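PDB 3HE1: major exported protein from Pseudomonas aeruginosa, which probably assembles into hexameric rings of the type VI secretion system, as other Hcp proteins do, and is itself exported from the cell. Local coordinates for residues 27-32 with 114-119; 92-97 with 164-169; 135-140 with 171-176. One frame throughout, in Å; residues are numbered along the deposited sequence.

Contact 1: 27-32 with 114-119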
# COMPACT_ATOMS: atom_id res chain seq x y z
N ALA A 27 12.29 -9.48 21.97
CA ALA A 27 13.65 -9.23 22.38
C ALA A 27 13.57 -8.35 23.62
O ALA A 27 12.56 -7.66 23.84
CB ALA A 27 14.41 -8.53 21.26
N TYR A 28 14.60 -8.40 24.46
CA TYR A 28 14.70 -7.49 25.60
C TYR A 28 16.04 -6.83 25.49
O TYR A 28 16.97 -7.42 24.96
CB TYR A 28 14.54 -8.23 26.93
CG TYR A 28 13.12 -8.71 27.17
CD1 TYR A 28 12.16 -7.84 27.68
CD2 TYR A 28 12.73 -10.01 26.84
CE1 TYR A 28 10.86 -8.26 27.88
CE2 TYR A 28 11.43 -10.44 27.04
CZ TYR A 28 10.49 -9.56 27.56
OH TYR A 28 9.19 -9.97 27.77
N MSE A 29 16.15 -5.60 25.97
CA MSE A 29 17.38 -4.85 25.77
C MSE A 29 17.87 -4.19 27.06
O MSE A 29 17.11 -3.97 28.00
CB MSE A 29 17.18 -3.80 24.66
CG MSE A 29 18.38 -2.88 24.37
SE MSE A 29 17.86 -1.60 23.00
CE MSE A 29 16.02 -1.37 23.62
N SER A 30 19.15 -3.89 27.10
CA SER A 30 19.70 -3.15 28.22
C SER A 30 20.53 -2.04 27.65
O SER A 30 21.20 -2.20 26.61
CB SER A 30 20.56 -4.06 29.12
OG SER A 30 21.71 -4.53 28.43
N ILE A 31 20.47 -0.90 28.31
CA ILE A 31 21.36 0.19 27.96
C ILE A 31 22.11 0.68 29.17
O ILE A 31 21.55 0.87 30.24
CB ILE A 31 20.60 1.32 27.27
CG1 ILE A 31 19.85 0.75 26.05
CG2 ILE A 31 21.58 2.44 26.90
CD1 ILE A 31 19.07 1.75 25.21
N THR A 32 23.42 0.83 29.01
CA THR A 32 24.25 1.50 30.00
C THR A 32 24.89 2.70 29.32
O THR A 32 25.61 2.55 28.33
CB THR A 32 25.37 0.60 30.55
OG1 THR A 32 24.80 -0.48 31.30
CG2 THR A 32 26.30 1.39 31.47
N THR A 114 27.77 3.18 26.45
CA THR A 114 28.81 2.15 26.61
C THR A 114 28.42 0.76 26.10
O THR A 114 29.22 0.08 25.45
CB THR A 114 29.30 2.02 28.07
OG1 THR A 114 30.25 3.06 28.35
CG2 THR A 114 29.98 0.68 28.26
N LYS A 115 27.19 0.34 26.39
CA LYS A 115 26.68 -0.93 25.87
C LYS A 115 25.17 -0.95 25.68
O LYS A 115 24.42 -0.70 26.62
CB LYS A 115 27.12 -2.10 26.75
CG LYS A 115 26.67 -3.45 26.23
CD LYS A 115 27.56 -4.60 26.71
CE LYS A 115 27.04 -5.23 27.99
NZ LYS A 115 27.59 -6.60 28.18
N VAL A 116 24.75 -1.23 24.46
CA VAL A 116 23.38 -1.58 24.16
C VAL A 116 23.43 -3.05 23.80
O VAL A 116 24.23 -3.45 22.94
CB VAL A 116 22.86 -0.82 22.93
CG1 VAL A 116 21.47 -1.37 22.51
CG2 VAL A 116 22.84 0.67 23.21
N GLU A 117 22.59 -3.85 24.45
CA GLU A 117 22.65 -5.28 24.23
C GLU A 117 21.26 -5.84 24.10
O GLU A 117 20.48 -5.77 25.04
CB GLU A 117 23.36 -5.97 25.39
CG GLU A 117 23.11 -7.46 25.47
CD GLU A 117 24.12 -8.18 26.37
OE1 GLU A 117 25.32 -7.81 26.32
OE2 GLU A 117 23.71 -9.10 27.11
N ILE A 118 20.99 -6.38 22.91
CA ILE A 118 19.69 -6.90 22.51
C ILE A 118 19.66 -8.43 22.61
O ILE A 118 20.42 -9.13 21.96
CB ILE A 118 19.37 -6.54 21.04
CG1 ILE A 118 19.26 -5.03 20.85
CG2 ILE A 118 18.07 -7.17 20.60
CD1 ILE A 118 17.98 -4.47 21.39
N GLN A 119 18.75 -8.93 23.43
CA GLN A 119 18.68 -10.35 23.67
C GLN A 119 17.44 -10.94 23.02
O GLN A 119 16.32 -10.53 23.31
CB GLN A 119 18.63 -10.62 25.17
CG GLN A 119 19.93 -10.31 25.87
CD GLN A 119 20.01 -10.98 27.22
OE1 GLN A 119 19.02 -11.55 27.72
NE2 GLN A 119 21.19 -10.93 27.83
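Met29 reaches straight out from its strand, with CG trans to the backbone N (chi1 178°), and bends at chi3. Ile118 places CG1 beside its own backbone N (chi1 -63°) and turns again at chi2 (-75°), which swings its CD1 methyl toward the partner strand. The methyl comes to rest 3.3 Å from SE of Met29, which is selenomethionine in this crystal. Ile118 CD1 is also 3.4 Å from Met29 CG, tighter than normal van der Waals contact. Val116 joins the cluster, its CG1 lying 3.7 Å from Met29 SE, while Val116 and Ile31 run alongside each other. Phe168 of strand 162-169 packs on Met29, Ile31 and Val116, so this face belongs to the hydrophobic interior.

The face carrying Ser30 and Glu117 is more polar. Ser30 OG sits 3.7 Å from Glu117 CB, and beyond CB the Glu117 carboxylate is gripped by its own strand. Lys115 NZ forms a salt bridge with Glu117 OE1 at 3.2 Å, and Gln119 NE2 donates to the anti lone pair of Glu117 OE2. This probably limits carboxylate rotation, although the lysine stands well out of its plane. Farther along, the Tyr28 ring leads away from the partner strand to stack on His57.

Paired backbone bonds join Tyr28 to Gln119 and Ser30 to Glu117. At Thr32 the pairing is less even: Thr32 N bonds to Lys115 O at 3.0 Å, but the return bond from Lys115 N is weak. Here Thr114 and Lys115 both face Thr32, a classic beta bulge at a corner of the antiparallel Hcp beta barrel.

Contact 2: 92-97 with 164-169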
# COMPACT_ATOMS: atom_id res chain seq x y z
N ILE A 92 15.56 -0.10 16.78
CA ILE A 92 14.63 -0.88 17.57
C ILE A 92 13.30 -0.15 17.76
O ILE A 92 13.16 1.01 17.39
CB ILE A 92 15.25 -1.35 18.93
CG1 ILE A 92 15.56 -0.17 19.85
CG2 ILE A 92 16.51 -2.12 18.69
CD1 ILE A 92 14.43 0.21 20.81
N THR A 93 12.33 -0.85 18.32
CA THR A 93 11.04 -0.25 18.61
C THR A 93 10.61 -0.74 19.98
O THR A 93 10.80 -1.91 20.30
CB THR A 93 9.96 -0.62 17.55
OG1 THR A 93 10.33 -0.08 16.28
CG2 THR A 93 8.60 -0.05 17.95
N LYS A 94 10.04 0.16 20.77
CA LYS A 94 9.55 -0.17 22.10
C LYS A 94 8.22 0.56 22.29
O LYS A 94 7.73 1.18 21.36
CB LYS A 94 10.59 0.28 23.13
CG LYS A 94 11.40 1.50 22.68
CD LYS A 94 12.51 1.87 23.67
CE LYS A 94 12.00 2.10 25.11
NZ LYS A 94 11.09 3.28 25.28
N VAL A 95 7.62 0.45 23.48
CA VAL A 95 6.49 1.29 23.86
C VAL A 95 6.99 2.40 24.82
O VAL A 95 8.10 2.32 25.33
CB VAL A 95 5.38 0.48 24.56
CG1 VAL A 95 4.53 -0.29 23.55
CG2 VAL A 95 5.99 -0.47 25.56
N PHE A 96 6.18 3.43 25.06
CA PHE A 96 6.55 4.50 26.00
C PHE A 96 6.81 3.84 27.36
O PHE A 96 6.08 2.92 27.75
CB PHE A 96 5.41 5.52 26.18
CG PHE A 96 5.21 6.48 25.01
CD1 PHE A 96 5.26 6.04 23.70
CD2 PHE A 96 4.92 7.81 25.24
CE1 PHE A 96 5.05 6.91 22.66
CE2 PHE A 96 4.72 8.69 24.20
CZ PHE A 96 4.78 8.24 22.91
N ASP A 97 7.83 4.30 28.09
CA ASP A 97 8.19 3.68 29.38
C ASP A 97 9.11 4.52 30.27
O ASP A 97 9.33 5.70 30.01
CB ASP A 97 8.80 2.29 29.15
CG ASP A 97 10.15 2.36 28.43
OD1 ASP A 97 10.70 3.47 28.29
OD2 ASP A 97 10.64 1.28 28.02
N GLU A 164 7.51 3.86 19.93
CA GLU A 164 8.72 4.64 19.97
C GLU A 164 9.88 3.85 19.37
O GLU A 164 10.31 2.83 19.92
CB GLU A 164 9.00 5.02 21.42
CG GLU A 164 10.36 5.61 21.70
CD GLU A 164 10.46 6.14 23.12
OE1 GLU A 164 10.01 7.30 23.35
OE2 GLU A 164 10.97 5.40 24.00
N ASP A 165 10.36 4.32 18.22
CA ASP A 165 11.51 3.73 17.55
C ASP A 165 12.77 4.49 17.93
O ASP A 165 12.78 5.71 17.89
CB ASP A 165 11.36 3.83 16.04
CG ASP A 165 10.08 3.22 15.53
OD1 ASP A 165 9.50 2.35 16.21
OD2 ASP A 165 9.66 3.62 14.42
N VAL A 166 13.84 3.76 18.23
CA VAL A 166 15.12 4.41 18.52
C VAL A 166 16.25 3.88 17.65
O VAL A 166 16.36 2.67 17.43
CB VAL A 166 15.49 4.25 20.00
CG1 VAL A 166 16.83 4.93 20.28
CG2 VAL A 166 14.39 4.82 20.88
N HIS A 167 17.10 4.78 17.16
CA HIS A 167 18.21 4.44 16.27
C HIS A 167 19.57 4.69 16.89
O HIS A 167 19.84 5.77 17.40
CB HIS A 167 18.15 5.24 14.99
CG HIS A 167 16.83 5.22 14.33
ND1 HIS A 167 16.67 5.11 12.97
CD2 HIS A 167 15.57 5.28 14.85
CE1 HIS A 167 15.38 5.12 12.67
NE2 HIS A 167 14.70 5.22 13.80
N PHE A 168 20.43 3.68 16.81
CA PHE A 168 21.78 3.77 17.33
C PHE A 168 22.79 3.59 16.20
O PHE A 168 22.64 2.72 15.35
CB PHE A 168 22.05 2.67 18.35
CG PHE A 168 20.93 2.43 19.33
CD1 PHE A 168 21.03 2.91 20.63
CD2 PHE A 168 19.81 1.69 18.96
CE1 PHE A 168 20.01 2.68 21.56
CE2 PHE A 168 18.79 1.45 19.87
CZ PHE A 168 18.89 1.94 21.18
N THR A 169 23.82 4.42 16.19
CA THR A 169 25.04 4.05 15.53
C THR A 169 25.91 3.45 16.64
O THR A 169 25.47 3.37 17.79
CB THR A 169 25.70 5.23 14.81
OG1 THR A 169 26.10 6.22 15.77
CG2 THR A 169 24.72 5.83 13.80
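Lys94 and Glu164 meet in a buried salt-bridge network on an antiparallel strand pair of the Hcp barrel. Their side chains lie alongside each other, and Lys94 NZ bonds to Glu164 OE2 at a very short modelled 2.5 Å, a doubtful length. Lys94 leaves the backbone at a strained chi1 of 30° and curls at chi3 and chi4, which carries NZ back to two further acceptors: Asp97 OD1 at 3.0 Å, approached from above the carboxylate plane, and Val95 O at 3.1 Å. The ammonium group probably offsets the repulsion between the carboxylates of Asp97 and Glu164; Asp147 adds negative charge near Glu164 OE1.

In the next shell, the Ser100 hydroxyl at the start of helix 100-109 is hydrogen-bonded to both Asp97 OD1 and Glu164 OE2, tying the helix to the network. The ring of Phe96 meets Trp120 and, edge-to-face, Tyr133, both of a neighbouring subunit.

In the backbone, Lys94 N bonds to Glu164 O at 2.8 Å, and Ile92 and Val166 exchange two bonds. Ile92 CG1 abuts the edge of the Phe168 ring in its plane, 3.6 Å from CE2, while Val166 CG1 lies over one ring face.

On the sheet face opposite Lys94 and Glu164, Thr93 and Asp165 point the same way. Asp165 OD1 is shared with Tyr148 OH and accepts from Thr93 OG1 at 2.6 Å, the threonine hydroxyl standing 56° out of the carboxylate plane.

Contact 3: 135-140 with 171-176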
# COMPACT_ATOMS: atom_id res chain seq x y z
N THR A 135 22.52 -9.65 20.14
CA THR A 135 23.10 -8.57 19.36
C THR A 135 23.58 -7.54 20.37
O THR A 135 22.88 -7.21 21.31
CB THR A 135 22.05 -7.90 18.47
OG1 THR A 135 21.47 -8.87 17.58
CG2 THR A 135 22.68 -6.76 17.67
N VAL A 136 24.79 -7.03 20.18
CA VAL A 136 25.35 -6.14 21.17
C VAL A 136 26.11 -4.98 20.55
O VAL A 136 27.01 -5.19 19.73
CB VAL A 136 26.30 -6.90 22.09
CG1 VAL A 136 27.11 -5.93 22.91
CG2 VAL A 136 25.50 -7.81 23.00
N LEU A 137 25.75 -3.76 20.95
CA LEU A 137 26.51 -2.58 20.53
C LEU A 137 27.50 -2.15 21.60
O LEU A 137 27.19 -2.19 22.79
CB LEU A 137 25.60 -1.42 20.19
CG LEU A 137 24.40 -1.78 19.32
CD1 LEU A 137 23.69 -0.50 18.85
CD2 LEU A 137 24.83 -2.64 18.13
N GLU A 138 28.69 -1.77 21.16
CA GLU A 138 29.70 -1.13 22.00
C GLU A 138 29.83 0.33 21.55
O GLU A 138 29.82 0.61 20.35
CB GLU A 138 31.05 -1.87 21.91
CG GLU A 138 30.93 -3.38 22.09
CD GLU A 138 32.21 -4.07 22.56
OE1 GLU A 138 33.19 -3.37 22.91
OE2 GLU A 138 32.22 -5.32 22.60
N ASP A 139 29.93 1.23 22.52
CA ASP A 139 30.12 2.67 22.28
C ASP A 139 29.15 3.27 21.26
O ASP A 139 29.54 4.00 20.35
CB ASP A 139 31.58 2.98 21.92
CG ASP A 139 32.56 2.48 22.97
OD1 ASP A 139 32.12 1.93 24.01
OD2 ASP A 139 33.78 2.63 22.77
N ALA A 140 27.87 2.96 21.46
CA ALA A 140 26.82 3.39 20.57
C ALA A 140 26.36 4.80 20.89
O ALA A 140 26.61 5.33 21.97
CB ALA A 140 25.65 2.40 20.63
N ARG A 171 30.34 1.75 17.42
CA ARG A 171 31.68 1.50 16.96
C ARG A 171 31.82 0.02 16.60
O ARG A 171 32.71 -0.37 15.85
CB ARG A 171 32.69 1.91 18.03
CG ARG A 171 34.09 1.33 17.83
CD ARG A 171 34.96 1.44 19.09
NE ARG A 171 34.42 0.75 20.27
CZ ARG A 171 34.89 -0.41 20.75
NH1 ARG A 171 35.89 -1.03 20.15
NH2 ARG A 171 34.35 -0.94 21.84
N LYS A 172 30.92 -0.81 17.11
CA LYS A 172 31.08 -2.23 16.93
C LYS A 172 29.85 -2.97 17.36
O LYS A 172 29.15 -2.56 18.27
CB LYS A 172 32.28 -2.72 17.74
CG LYS A 172 32.59 -4.21 17.63
CD LYS A 172 33.82 -4.55 18.46
CE LYS A 172 34.08 -6.05 18.51
NZ LYS A 172 35.24 -6.36 19.36
N ILE A 173 29.61 -4.10 16.72
CA ILE A 173 28.43 -4.88 16.97
C ILE A 173 28.85 -6.32 16.92
O ILE A 173 29.72 -6.71 16.14
CB ILE A 173 27.43 -4.65 15.87
CG1 ILE A 173 26.22 -5.58 16.02
CG2 ILE A 173 28.11 -4.86 14.56
CD1 ILE A 173 25.05 -5.19 15.14
N THR A 174 28.24 -7.12 17.78
CA THR A 174 28.58 -8.51 17.88
C THR A 174 27.29 -9.29 17.82
O THR A 174 26.29 -8.93 18.46
CB THR A 174 29.35 -8.80 19.19
OG1 THR A 174 30.49 -7.94 19.28
CG2 THR A 174 29.84 -10.25 19.23
N TRP A 175 27.29 -10.34 17.00
CA TRP A 175 26.16 -11.24 16.88
C TRP A 175 26.58 -12.60 17.38
O TRP A 175 27.55 -13.17 16.89
CB TRP A 175 25.71 -11.38 15.43
CG TRP A 175 25.49 -10.09 14.67
CD1 TRP A 175 24.30 -9.41 14.53
CD2 TRP A 175 26.46 -9.38 13.91
NE1 TRP A 175 24.50 -8.30 13.74
CE2 TRP A 175 25.82 -8.26 13.35
CE3 TRP A 175 27.83 -9.57 13.67
CZ2 TRP A 175 26.49 -7.33 12.55
CZ3 TRP A 175 28.50 -8.65 12.88
CH2 TRP A 175 27.83 -7.55 12.32
N THR A 176 25.85 -13.14 18.35
CA THR A 176 26.17 -14.44 18.89
C THR A 176 24.94 -15.32 18.86
O THR A 176 23.86 -14.86 19.21
CB THR A 176 26.57 -14.31 20.33
OG1 THR A 176 27.61 -13.33 20.45
CG2 THR A 176 27.04 -15.66 20.85
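Arg171 reaches across to two consecutive acidic residues, Glu138 and Asp139, at a corner where Asp139 takes up a left-handed backbone conformation (phi 49°). The arginine chain runs extended until it bends at chi3, which lets different nitrogens serve the two acids. NH2 pairs with Glu138 OE1 at 2.9 Å; the oxygen lies near the guanidinium plane, but the carboxylate itself is turned 71° from that plane. NE pairs with Asp139 OD2 at 3.2 Å, with the two planes 47° apart. Both are salt bridges, yet as hydrogen bonds they are bent and weak, so the grip is probably more electrostatic than directional. It is reinforced by the backbone, where Arg171 N bonds to Glu138 O at 3.2 Å.

Next to the corner Glu138 N bonds to Lys172 O at 3.0 Å; the pairing is regular farther on, where Val136 and Thr174 exchange two backbone bonds. On the face bearing Leu137 the chemistry is mainly apolar: Leu137 CD2 lies beside Ile173 CG1 at 3.9 Å, and Ile173 CD1 meets Thr135 CG2 at 3.8 Å. Ile173 CG1 also rests over one face of the Trp175 indole, toward its rim. The hydroxyl of Thr135 is hydrogen-bonded to Trp120 NE1, while Trp175 packs on Leu104 of another neighbouring subunit.

Asp139 and Ala140 both face Leu113, a G1 beta bulge that takes the chain round the corner from strand 129-137 into strand 140-149. In the sheet, strand 129-137 lies between strands 112-123 and 172-177, and the latter pairs in turn with strand 183-187.

Overall arrangement
All three contacts join antiparallel strands of one curled sheet, but their surroundings differ. Contact 2 is buried and holds the charges of Lys94, Asp97 and Glu164 inside the fold, whereas contacts 1 and 3 each combine an apolar inner face with a more exposed polar one. Contacts 1 and 3 are neighbours in the sheet: strand 112-123 pairs with 129-137, and Glu117 OE1 lies 3.3 Å from Val136 CG2. Contact 2 approaches contact 1 through the interior, where Ile92 packs with CD1 on Met29 CE and with CG2 on Ile118 CD1. Phe168 of contact 2 also touches Leu137 of contact 3. Along the chain, contacts 1 and 3 follow in series, while contact 2 interleaves with both.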